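Local coordinates for inositol monophosphatase family protein (Staphylococcus aureus subsp. aureus MSSA476, PDB 4I3Y), which probably hydrolyses inositol monophosphates to free inositol and phosphate, using magnesium ions and being inhibited by lithium, at residues A[109-114]-A[125-130]; A[50-55]-A[100-105]; A[148-153]-A[224-229]. One frame throughout, in Å; residues are numbered along the deposited sequence.

Contact 1 (A[109-114]-A[125-130]); sequences YCIILA and YVYDYP
Strands 110-117 and 120-128 form a beta hairpin in the seven-stranded sheet of this layered alpha/beta fold, and Ile-111 pairs with Tyr-127 and Leu-113 with Tyr-125 across it as antiparallel hydrogen-bonded pairs. Ile-111 O accepts from Tyr-127 N at 2.8 Å, nearly straight at 173°, while the return bond from Ile-111 N to Tyr-127 O is 3.0 Å and more bent. Leu-113 and Tyr-125 are joined in both directions, Leu-113 N reaching Tyr-125 O at 2.8 Å. Between these pairs, Ile-112 and Val-126 form a non-hydrogen-bonded pair, their backbone bonds going to the strands on the outer sides. Side chains alternate accordingly. Ile-111, Leu-113, Tyr-125 and Tyr-127 share one face, where Leu-113 CB rests 3.8 Å from CD2 of Tyr-125; on the other, the sulfur of Cys-110 meets CG1 of Val-126 at 3.7 Å. Past the paired strands the contact becomes aromatic. CG of Tyr-109 is set between its own backbone N and carbonyl carbon (chi1 62°), which brings the ring back toward Tyr-129 and Pro-130 although CB points away from them. CG of Pro-130 sits over one face of the Tyr-109 ring, 3.7 Å from its centroid and offset toward the rim, a CH-pi contact. The Tyr-109 hydroxyl reaches the edge of the Tyr-129 ring, 3.3 Å from CD2; these two side chains run side by side and point the same way. Helix 12-35 packs on the face of the tyrosines: Asp-16 bonds the Tyr-125 hydroxyl, and Asp-27 and Lys-24 bond that of Tyr-127. Ala-218 lies against Ile-112 and Val-126 on the other face, while strand 89-97 flanks 110-114, its metal-binding Asp-94 sharing a backbone bond with Ile-112, and strand 133-138 flanks 125-128.

Contact 2 (A[50-55]-A[100-105]); sequences TNVDKQ and ANLVKQ
The carboxylate of Asp-53 is the flat group here, and its OD1 lies 4.3 Å from CD2 of Leu-102 on the facing helix. OD1 is gripped by two donors of Thr-50. The backbone N of Thr-50 comes from above the carboxylate plane, 58° out of it, at 2.8 Å from Asp-53 OD1. The hydroxyl of Thr-50 instead meets OD1 nearly along its C-O direction, with OG1 2.6 Å away, and Thr-99 OG1 bonds the other oxygen, OD2. With both oxygens held, the rotation of the carboxylate is fixed beside the bound magnesium and phosphate, each about 4 Å from this side chain.

Thr-50 and Asp-53 form a capping box at the start of helix 51-67. Thr-50 is the N-cap, and its OG1 also takes a weak capping bond from Val-52 N. Onto this N-terminal turn packs helix 99-105, through few atoms. The Leu-102 side chain crosses those of Thr-50 and Val-52 at a slant and touches them with CD2, which is 3.8 Å from Thr-50 OG1 and 3.9 Å from Val-52 CB. With CG opposite the backbone N of Leu-102 (chi1 168°), the branch reaches across to the capped end. Beside it, the side chains of Thr-50 and Val-103 pass in opposite directions, their CG2 methyls 3.6 Å apart. Ile-96, a residue of the magnesium site, touches Val-52, Asp-53 and Leu-102, and Ile-34 of helix 12-35 also packs on Leu-102. Asn-101 and Lys-104, on the same helix, are hydrogen-bonded to Arg-186 and Asp-160 of the second subunit.

Contact 3 (A[148-153]-A[224-229]); sequences IKMEEP and ELLNLK
Leu-226 packs against Met-150 and the chain after it, a partly buried contact where the edge of the seven-stranded sheet meets the turn leading from helix 219-225 into the five-stranded sheet. Strand 148-150 is an outermost strand of the seven-stranded sheet, and residues 226-228 lead from helix 219-225 into strand 229-232, an outermost strand of the five-stranded one. Leu-226 is the first residue to leave the helical conformation and carries most of the apolar contact. Its CG stands opposite the carbonyl carbon (chi1 -63°), which brings the end of the side chain close to the other segment. CD2 of Leu-226 lies 3.5 Å from Met-150 O and 3.9 Å from Met-150 CB, and the two side chains cross at about a right angle. Ala-199 of helix 191-200 touches Met-150, Leu-226 and Leu-228. Two residues on, CD2 of Leu-228 meets the ring of Pro-153, 3.8 Å from its CG. The carbonyl O of Leu-226 lies against the aliphatic part of Glu-152, 3.3 Å from its CG. Asn-227 turns the chain with left-handed backbone angles, and its side chain runs alongside that of Glu-152. Lys-251 forms a salt bridge with Glu-152 OE2; the same oxygen accepts a weak bond from Asn-227 ND2 at 3.2 Å, the amide and carboxylate planes standing 82° apart.

How the contacts relate
Contacts 1 and 2 touch each other, with CZ of Tyr-109 only 3.6 Å from CD1 of Leu-102 and centres 13 Å apart; helix 99-105 is followed in the chain, after a short loop, by strand 110-117. Both approach the metal site, which includes Glu-76, Asp-94 and Ile-96: the side chain of Asp-53 in contact 2 is about 4 Å from a magnesium ion, and that of Ile-112 in contact 1 is about 7 Å from a bound magnesium ion. Contact 3 belongs elsewhere. Its centre is 17 Å from that of contact 1, with which it shares the seven-stranded sheet, and 29 Å from that of contact 2, on the opposite side of the chain's centre.

Contact 1 (A[109-114]-A[125-130])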
loop_
_atom_site.group_PDB
_atom_site.type_symbol
_atom_site.label_atom_id
_atom_site.label_comp_id
_atom_site.label_asym_id
_atom_site.label_seq_id
_atom_site.Cartn_x
_atom_site.Cartn_y
_atom_site.Cartn_z
ATOM N N TYR A 109 4.047 -6.143 -5.391
ATOM C CA TYR A 109 3.826 -6.810 -6.698
ATOM C C TYR A 109 3.561 -8.287 -6.398
ATOM O O TYR A 109 3.908 -8.752 -5.336
ATOM C CB TYR A 109 4.991 -6.570 -7.728
ATOM C CG TYR A 109 6.293 -7.126 -7.239
ATOM C CD1 TYR A 109 6.666 -8.456 -7.506
ATOM C CD2 TYR A 109 7.114 -6.391 -6.404
ATOM C CE1 TYR A 109 7.832 -9.015 -6.992
ATOM C CE2 TYR A 109 8.307 -6.951 -5.900
ATOM C CZ TYR A 109 8.653 -8.257 -6.193
ATOM O OH TYR A 109 9.845 -8.797 -5.682
ATOM N N CYS A 110 2.995 -9.038 -7.358
ATOM C CA CYS A 110 2.634 -10.398 -7.134
ATOM C C CYS A 110 2.763 -11.197 -8.432
ATOM O O CYS A 110 3.019 -10.637 -9.524
ATOM C CB CYS A 110 1.167 -10.453 -6.598
ATOM S SG CYS A 110 -0.077 -9.709 -7.725
ATOM N N ILE A 111 2.622 -12.505 -8.303
ATOM C CA ILE A 111 2.573 -13.384 -9.452
ATOM C C ILE A 111 1.130 -13.905 -9.482
ATOM O O ILE A 111 0.615 -14.334 -8.441
ATOM C CB ILE A 111 3.549 -14.558 -9.283
ATOM C CG1 ILE A 111 4.968 -14.073 -9.128
ATOM C CG2 ILE A 111 3.476 -15.559 -10.454
ATOM C CD1 ILE A 111 5.929 -15.224 -8.825
ATOM N N ILE A 112 0.481 -13.835 -10.646
ATOM C CA ILE A 112 -0.882 -14.319 -10.795
ATOM C C ILE A 112 -0.990 -15.612 -11.658
ATOM O O ILE A 112 -0.531 -15.673 -12.841
ATOM C CB ILE A 112 -1.848 -13.228 -11.336
ATOM C CG1 ILE A 112 -1.743 -11.991 -10.426
ATOM C CG2 ILE A 112 -3.305 -13.756 -11.428
ATOM C CD1 ILE A 112 -2.598 -10.786 -10.830
ATOM N N LEU A 113 -1.656 -16.615 -11.096
ATOM C CA LEU A 113 -1.909 -17.865 -11.884
ATOM C C LEU A 113 -3.323 -18.308 -11.754
ATOM O O LEU A 113 -3.881 -18.245 -10.651
ATOM C CB LEU A 113 -1.048 -19.032 -11.369
ATOM C CG LEU A 113 0.339 -19.112 -11.951
ATOM C CD1 LEU A 113 1.212 -20.074 -11.122
ATOM C CD2 LEU A 113 0.337 -19.482 -13.452
ATOM N N ALA A 114 -3.915 -18.804 -12.848
ATOM C CA ALA A 114 -5.276 -19.302 -12.784
ATOM C C ALA A 114 -5.442 -20.425 -13.831
ATOM O O ALA A 114 -4.995 -20.287 -14.996
ATOM C CB ALA A 114 -6.295 -18.184 -13.024
ATOM N N TYR A 125 -4.204 -18.405 -8.003
ATOM C CA TYR A 125 -3.077 -18.085 -7.180
ATOM C C TYR A 125 -2.711 -16.619 -7.354
ATOM O O TYR A 125 -2.580 -16.162 -8.509
ATOM C CB TYR A 125 -1.825 -18.923 -7.599
ATOM C CG TYR A 125 -2.077 -20.406 -7.466
ATOM C CD1 TYR A 125 -1.957 -21.044 -6.221
ATOM C CD2 TYR A 125 -2.544 -21.141 -8.550
ATOM C CE1 TYR A 125 -2.258 -22.398 -6.084
ATOM C CE2 TYR A 125 -2.902 -22.459 -8.432
ATOM C CZ TYR A 125 -2.717 -23.092 -7.206
ATOM O OH TYR A 125 -3.007 -24.395 -7.136
ATOM N N VAL A 126 -2.499 -15.933 -6.207
ATOM C CA VAL A 126 -1.904 -14.596 -6.139
ATOM C C VAL A 126 -0.771 -14.630 -5.122
ATOM O O VAL A 126 -0.999 -14.713 -3.898
ATOM C CB VAL A 126 -2.896 -13.472 -5.797
ATOM C CG1 VAL A 126 -2.145 -12.125 -5.817
ATOM C CG2 VAL A 126 -4.061 -13.436 -6.804
ATOM N N TYR A 127 0.455 -14.586 -5.636
ATOM C CA TYR A 127 1.606 -14.700 -4.735
ATOM C C TYR A 127 2.178 -13.351 -4.476
ATOM O O TYR A 127 2.921 -12.812 -5.349
ATOM C CB TYR A 127 2.719 -15.640 -5.296
ATOM C CG TYR A 127 3.831 -15.957 -4.299
ATOM C CD1 TYR A 127 3.627 -15.843 -2.910
ATOM C CD2 TYR A 127 5.096 -16.415 -4.751
ATOM C CE1 TYR A 127 4.641 -16.123 -2.013
ATOM C CE2 TYR A 127 6.141 -16.687 -3.857
ATOM C CZ TYR A 127 5.897 -16.543 -2.509
ATOM O OH TYR A 127 6.893 -16.828 -1.648
ATOM N N ASP A 128 1.895 -12.837 -3.279
ATOM C CA ASP A 128 2.511 -11.586 -2.821
ATOM C C ASP A 128 3.917 -11.923 -2.358
ATOM O O ASP A 128 4.126 -12.273 -1.189
ATOM C CB ASP A 128 1.667 -11.045 -1.694
ATOM C CG ASP A 128 2.207 -9.752 -1.093
ATOM O OD1 ASP A 128 3.320 -9.353 -1.335
ATOM O OD2 ASP A 128 1.476 -9.160 -0.320
ATOM N N TYR A 129 4.865 -11.874 -3.294
ATOM C CA TYR A 129 6.187 -12.404 -3.017
ATOM C C TYR A 129 6.936 -11.502 -2.000
ATOM O O TYR A 129 7.574 -12.028 -1.081
ATOM C CB TYR A 129 7.008 -12.640 -4.285
ATOM C CG TYR A 129 8.488 -12.743 -3.970
ATOM C CD1 TYR A 129 9.021 -13.929 -3.462
ATOM C CD2 TYR A 129 9.316 -11.653 -4.095
ATOM C CE1 TYR A 129 10.347 -14.022 -3.120
ATOM C CE2 TYR A 129 10.645 -11.732 -3.760
ATOM C CZ TYR A 129 11.133 -12.941 -3.277
ATOM O OH TYR A 129 12.410 -13.052 -2.888
ATOM N N PRO A 130 6.847 -10.159 -2.135
ATOM C CA PRO A 130 7.620 -9.321 -1.171
ATOM C C PRO A 130 7.245 -9.636 0.286
ATOM O O PRO A 130 8.090 -9.500 1.201
ATOM C CB PRO A 130 7.227 -7.882 -1.547
ATOM C CG PRO A 130 6.889 -8.005 -3.026
ATOM C CD PRO A 130 6.142 -9.318 -3.129
#

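Contact 2 (A[50-55]-A[100-105])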
loop_
_atom_site.group_PDB
_atom_site.type_symbol
_atom_site.label_atom_id
_atom_site.label_comp_id
_atom_site.label_asym_id
_atom_site.label_seq_id
_atom_site.Cartn_x
_atom_site.Cartn_y
_atom_site.Cartn_z
ATOM N N THR A 50 10.452 -6.575 -17.231
ATOM C CA THR A 50 11.839 -6.823 -16.838
ATOM C C THR A 50 12.223 -8.281 -17.083
ATOM O O THR A 50 11.399 -9.096 -17.493
ATOM C CB THR A 50 12.068 -6.532 -15.342
ATOM O OG1 THR A 50 11.406 -7.530 -14.548
ATOM C CG2 THR A 50 11.561 -5.085 -14.983
ATOM N N ASN A 51 13.480 -8.576 -16.806
ATOM C CA ASN A 51 14.006 -9.910 -16.863
ATOM C C ASN A 51 13.331 -10.758 -15.811
ATOM O O ASN A 51 13.213 -11.968 -15.990
ATOM C CB ASN A 51 15.496 -9.861 -16.591
ATOM C CG ASN A 51 15.792 -9.450 -15.172
ATOM O OD1 ASN A 51 16.340 -10.245 -14.392
ATOM N ND2 ASN A 51 15.424 -8.222 -14.804
ATOM N N VAL A 52 12.859 -10.133 -14.722
ATOM C CA VAL A 52 12.121 -10.878 -13.705
ATOM C C VAL A 52 10.794 -11.402 -14.301
ATOM O O VAL A 52 10.470 -12.610 -14.193
ATOM C CB VAL A 52 11.856 -10.039 -12.443
ATOM C CG1 VAL A 52 11.022 -10.820 -11.415
ATOM C CG2 VAL A 52 13.160 -9.477 -11.842
ATOM N N ASP A 53 10.003 -10.499 -14.893
ATOM C CA ASP A 53 8.771 -10.915 -15.572
ATOM C C ASP A 53 9.087 -12.057 -16.565
ATOM O O ASP A 53 8.431 -13.092 -16.547
ATOM C CB ASP A 53 8.120 -9.763 -16.393
ATOM C CG ASP A 53 7.908 -8.473 -15.604
ATOM O OD1 ASP A 53 8.926 -7.810 -15.201
ATOM O OD2 ASP A 53 6.697 -8.119 -15.404
ATOM N N LYS A 54 10.040 -11.820 -17.476
ATOM C CA LYS A 54 10.367 -12.775 -18.572
ATOM C C LYS A 54 10.860 -14.155 -18.112
ATOM O O LYS A 54 10.315 -15.195 -18.556
ATOM C CB LYS A 54 11.362 -12.154 -19.518
ATOM C CG LYS A 54 10.835 -10.894 -20.222
ATOM C CD LYS A 54 11.834 -10.481 -21.305
ATOM C CE LYS A 54 11.223 -9.645 -22.403
ATOM N NZ LYS A 54 11.533 -8.213 -22.114
ATOM N N GLN A 55 11.792 -14.180 -17.159
ATOM C CA GLN A 55 12.227 -15.464 -16.551
ATOM C C GLN A 55 11.152 -16.266 -15.792
ATOM O O GLN A 55 11.017 -17.499 -15.979
ATOM C CB GLN A 55 13.399 -15.248 -15.612
ATOM C CG GLN A 55 14.699 -14.957 -16.333
ATOM C CD GLN A 55 15.088 -16.115 -17.255
ATOM O OE1 GLN A 55 15.158 -15.950 -18.481
ATOM N NE2 GLN A 55 15.270 -17.307 -16.673
ATOM N N ALA A 100 5.507 -2.000 -12.418
ATOM C CA ALA A 100 5.961 -0.646 -12.081
ATOM C C ALA A 100 6.402 -0.627 -10.620
ATOM O O ALA A 100 7.449 -0.119 -10.314
ATOM C CB ALA A 100 4.869 0.427 -12.376
ATOM N N ASN A 101 5.612 -1.245 -9.724
ATOM C CA ASN A 101 5.978 -1.312 -8.310
ATOM C C ASN A 101 7.215 -2.160 -8.116
ATOM O O ASN A 101 8.054 -1.836 -7.280
ATOM C CB ASN A 101 4.842 -1.933 -7.478
ATOM C CG ASN A 101 3.710 -0.990 -7.256
ATOM O OD1 ASN A 101 3.839 0.229 -7.470
ATOM N ND2 ASN A 101 2.576 -1.528 -6.861
ATOM N N LEU A 102 7.329 -3.277 -8.829
ATOM C CA LEU A 102 8.627 -4.027 -8.783
ATOM C C LEU A 102 9.839 -3.153 -9.076
ATOM O O LEU A 102 10.831 -3.174 -8.320
ATOM C CB LEU A 102 8.587 -5.241 -9.757
ATOM C CG LEU A 102 9.929 -5.939 -10.040
ATOM C CD1 LEU A 102 10.504 -6.459 -8.760
ATOM C CD2 LEU A 102 9.865 -7.029 -11.091
ATOM N N VAL A 103 9.770 -2.368 -10.165
ATOM C CA VAL A 103 10.900 -1.578 -10.641
ATOM C C VAL A 103 11.162 -0.430 -9.691
ATOM O O VAL A 103 12.311 -0.207 -9.283
ATOM C CB VAL A 103 10.649 -1.042 -12.111
ATOM C CG1 VAL A 103 11.665 0.017 -12.533
ATOM C CG2 VAL A 103 10.663 -2.170 -13.129
ATOM N N LYS A 104 10.109 0.346 -9.379
ATOM C CA LYS A 104 10.264 1.536 -8.510
ATOM C C LYS A 104 10.421 1.200 -7.024
ATOM O O LYS A 104 11.035 1.958 -6.277
ATOM C CB LYS A 104 9.092 2.524 -8.703
ATOM C CG LYS A 104 8.949 3.054 -10.125
ATOM C CD LYS A 104 10.182 3.849 -10.580
ATOM C CE LYS A 104 10.178 4.056 -12.117
ATOM N NZ LYS A 104 11.258 5.008 -12.536
ATOM N N GLN A 105 9.847 0.089 -6.557
ATOM C CA GLN A 105 9.785 -0.082 -5.129
ATOM C C GLN A 105 10.306 -1.407 -4.620
ATOM O O GLN A 105 10.537 -1.559 -3.385
ATOM C CB GLN A 105 8.338 0.075 -4.636
ATOM C CG GLN A 105 7.581 1.365 -5.071
ATOM C CD GLN A 105 6.293 1.485 -4.232
ATOM O OE1 GLN A 105 5.146 1.319 -4.744
ATOM N NE2 GLN A 105 6.474 1.666 -2.928
#

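Contact 3 (A[148-153]-A[224-229])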
loop_
_atom_site.group_PDB
_atom_site.type_symbol
_atom_site.label_atom_id
_atom_site.label_comp_id
_atom_site.label_asym_id
_atom_site.label_seq_id
_atom_site.Cartn_x
_atom_site.Cartn_y
_atom_site.Cartn_z
ATOM N N ILE A 148 -3.783 -20.296 5.866
ATOM C CA ILE A 148 -4.863 -19.880 6.759
ATOM C C ILE A 148 -6.114 -19.664 5.882
ATOM O O ILE A 148 -6.025 -18.961 4.920
ATOM C CB ILE A 148 -4.444 -18.647 7.560
ATOM C CG1 ILE A 148 -3.395 -19.063 8.653
ATOM C CG2 ILE A 148 -5.655 -17.953 8.142
ATOM C CD1 ILE A 148 -2.239 -18.085 8.920
ATOM N N LYS A 149 -7.280 -20.264 6.202
ATOM C CA LYS A 149 -8.453 -20.240 5.325
ATOM C C LYS A 149 -9.157 -18.877 5.417
ATOM O O LYS A 149 -9.404 -18.391 6.512
ATOM C CB LYS A 149 -9.448 -21.402 5.624
ATOM C CG LYS A 149 -10.571 -21.645 4.593
ATOM C CD LYS A 149 -11.402 -22.913 4.968
ATOM C CE LYS A 149 -12.514 -23.226 3.962
ATOM N NZ LYS A 149 -13.332 -21.991 3.716
ATOM N N MET A 150 -9.426 -18.262 4.267
ATOM C CA MET A 150 -10.182 -17.023 4.178
ATOM C C MET A 150 -11.687 -17.290 4.207
ATOM O O MET A 150 -12.140 -18.306 3.656
ATOM C CB MET A 150 -9.800 -16.323 2.866
ATOM C CG MET A 150 -8.320 -15.986 2.746
ATOM S SD MET A 150 -7.733 -15.465 1.085
ATOM C CE MET A 150 -8.410 -13.789 1.114
ATOM N N GLU A 151 -12.482 -16.370 4.773
ATOM C CA GLU A 151 -13.943 -16.508 4.732
ATOM C C GLU A 151 -14.586 -15.240 4.150
ATOM O O GLU A 151 -13.952 -14.180 4.108
ATOM C CB GLU A 151 -14.566 -16.819 6.118
ATOM C CG GLU A 151 -14.100 -18.092 6.866
ATOM C CD GLU A 151 -14.372 -19.369 6.130
ATOM O OE1 GLU A 151 -15.199 -19.428 5.224
ATOM O OE2 GLU A 151 -13.715 -20.360 6.422
ATOM N N GLU A 152 -15.844 -15.326 3.735
ATOM C CA GLU A 152 -16.489 -14.155 3.153
ATOM C C GLU A 152 -16.314 -12.929 4.113
ATOM O O GLU A 152 -16.528 -13.059 5.362
ATOM C CB GLU A 152 -17.977 -14.458 2.810
ATOM C CG GLU A 152 -18.756 -13.192 2.394
ATOM C CD GLU A 152 -20.276 -13.351 2.474
ATOM O OE1 GLU A 152 -20.699 -14.483 2.772
ATOM O OE2 GLU A 152 -21.037 -12.363 2.269
ATOM N N PRO A 153 -15.880 -11.765 3.579
ATOM C CA PRO A 153 -15.710 -10.575 4.446
ATOM C C PRO A 153 -17.039 -10.061 5.047
ATOM O O PRO A 153 -18.087 -10.368 4.461
ATOM C CB PRO A 153 -15.147 -9.524 3.494
ATOM C CG PRO A 153 -15.493 -9.966 2.090
ATOM C CD PRO A 153 -15.649 -11.467 2.136
ATOM N N GLU A 224 -15.985 -16.002 -6.487
ATOM C CA GLU A 224 -16.996 -17.050 -6.282
ATOM C C GLU A 224 -16.934 -17.658 -4.860
ATOM O O GLU A 224 -17.946 -17.731 -4.165
ATOM C CB GLU A 224 -16.763 -18.155 -7.311
ATOM C CG GLU A 224 -17.718 -19.334 -7.176
ATOM C CD GLU A 224 -17.721 -20.193 -8.416
ATOM O OE1 GLU A 224 -16.967 -19.922 -9.355
ATOM O OE2 GLU A 224 -18.495 -21.159 -8.423
ATOM N N LEU A 225 -15.736 -18.036 -4.393
ATOM C CA LEU A 225 -15.664 -18.807 -3.145
ATOM C C LEU A 225 -15.890 -17.913 -1.921
ATOM O O LEU A 225 -16.316 -18.388 -0.872
ATOM C CB LEU A 225 -14.326 -19.549 -3.037
ATOM C CG LEU A 225 -14.037 -20.609 -4.128
ATOM C CD1 LEU A 225 -12.861 -21.440 -3.691
ATOM C CD2 LEU A 225 -15.281 -21.487 -4.460
ATOM N N LEU A 226 -15.591 -16.622 -2.048
ATOM C CA LEU A 226 -15.743 -15.697 -0.925
ATOM C C LEU A 226 -16.958 -14.755 -1.088
ATOM O O LEU A 226 -17.060 -13.767 -0.372
ATOM C CB LEU A 226 -14.438 -14.862 -0.764
ATOM C CG LEU A 226 -13.195 -15.705 -0.422
ATOM C CD1 LEU A 226 -11.886 -14.965 -0.727
ATOM C CD2 LEU A 226 -13.258 -16.227 1.014
ATOM N N ASN A 227 -17.861 -15.050 -2.046
ATOM C CA ASN A 227 -19.107 -14.274 -2.185
ATOM C C ASN A 227 -18.874 -12.783 -2.505
ATOM O O ASN A 227 -19.562 -11.884 -1.951
ATOM C CB ASN A 227 -20.022 -14.449 -0.956
ATOM C CG ASN A 227 -21.481 -14.126 -1.282
ATOM O OD1 ASN A 227 -21.848 -14.129 -2.463
ATOM N ND2 ASN A 227 -22.310 -13.776 -0.262
ATOM N N LEU A 228 -17.904 -12.519 -3.386
ATOM C CA LEU A 228 -17.625 -11.134 -3.844
ATOM C C LEU A 228 -18.308 -10.931 -5.152
ATOM O O LEU A 228 -18.523 -11.919 -5.838
ATOM C CB LEU A 228 -16.108 -10.944 -4.088
ATOM C CG LEU A 228 -15.158 -11.345 -2.933
ATOM C CD1 LEU A 228 -13.707 -11.149 -3.320
ATOM C CD2 LEU A 228 -15.488 -10.618 -1.621
ATOM N N LYS A 229 -18.617 -9.681 -5.529
ATOM C CA LYS A 229 -19.087 -9.378 -6.874
ATOM C C LYS A 229 -17.902 -9.053 -7.746
ATOM O O LYS A 229 -17.072 -8.196 -7.362
ATOM C CB LYS A 229 -20.048 -8.169 -6.880
ATOM C CG LYS A 229 -21.253 -8.352 -5.998
ATOM C CD LYS A 229 -22.146 -9.472 -6.510
ATOM C CE LYS A 229 -23.450 -9.559 -5.735
ATOM N NZ LYS A 229 -24.184 -10.812 -6.089
#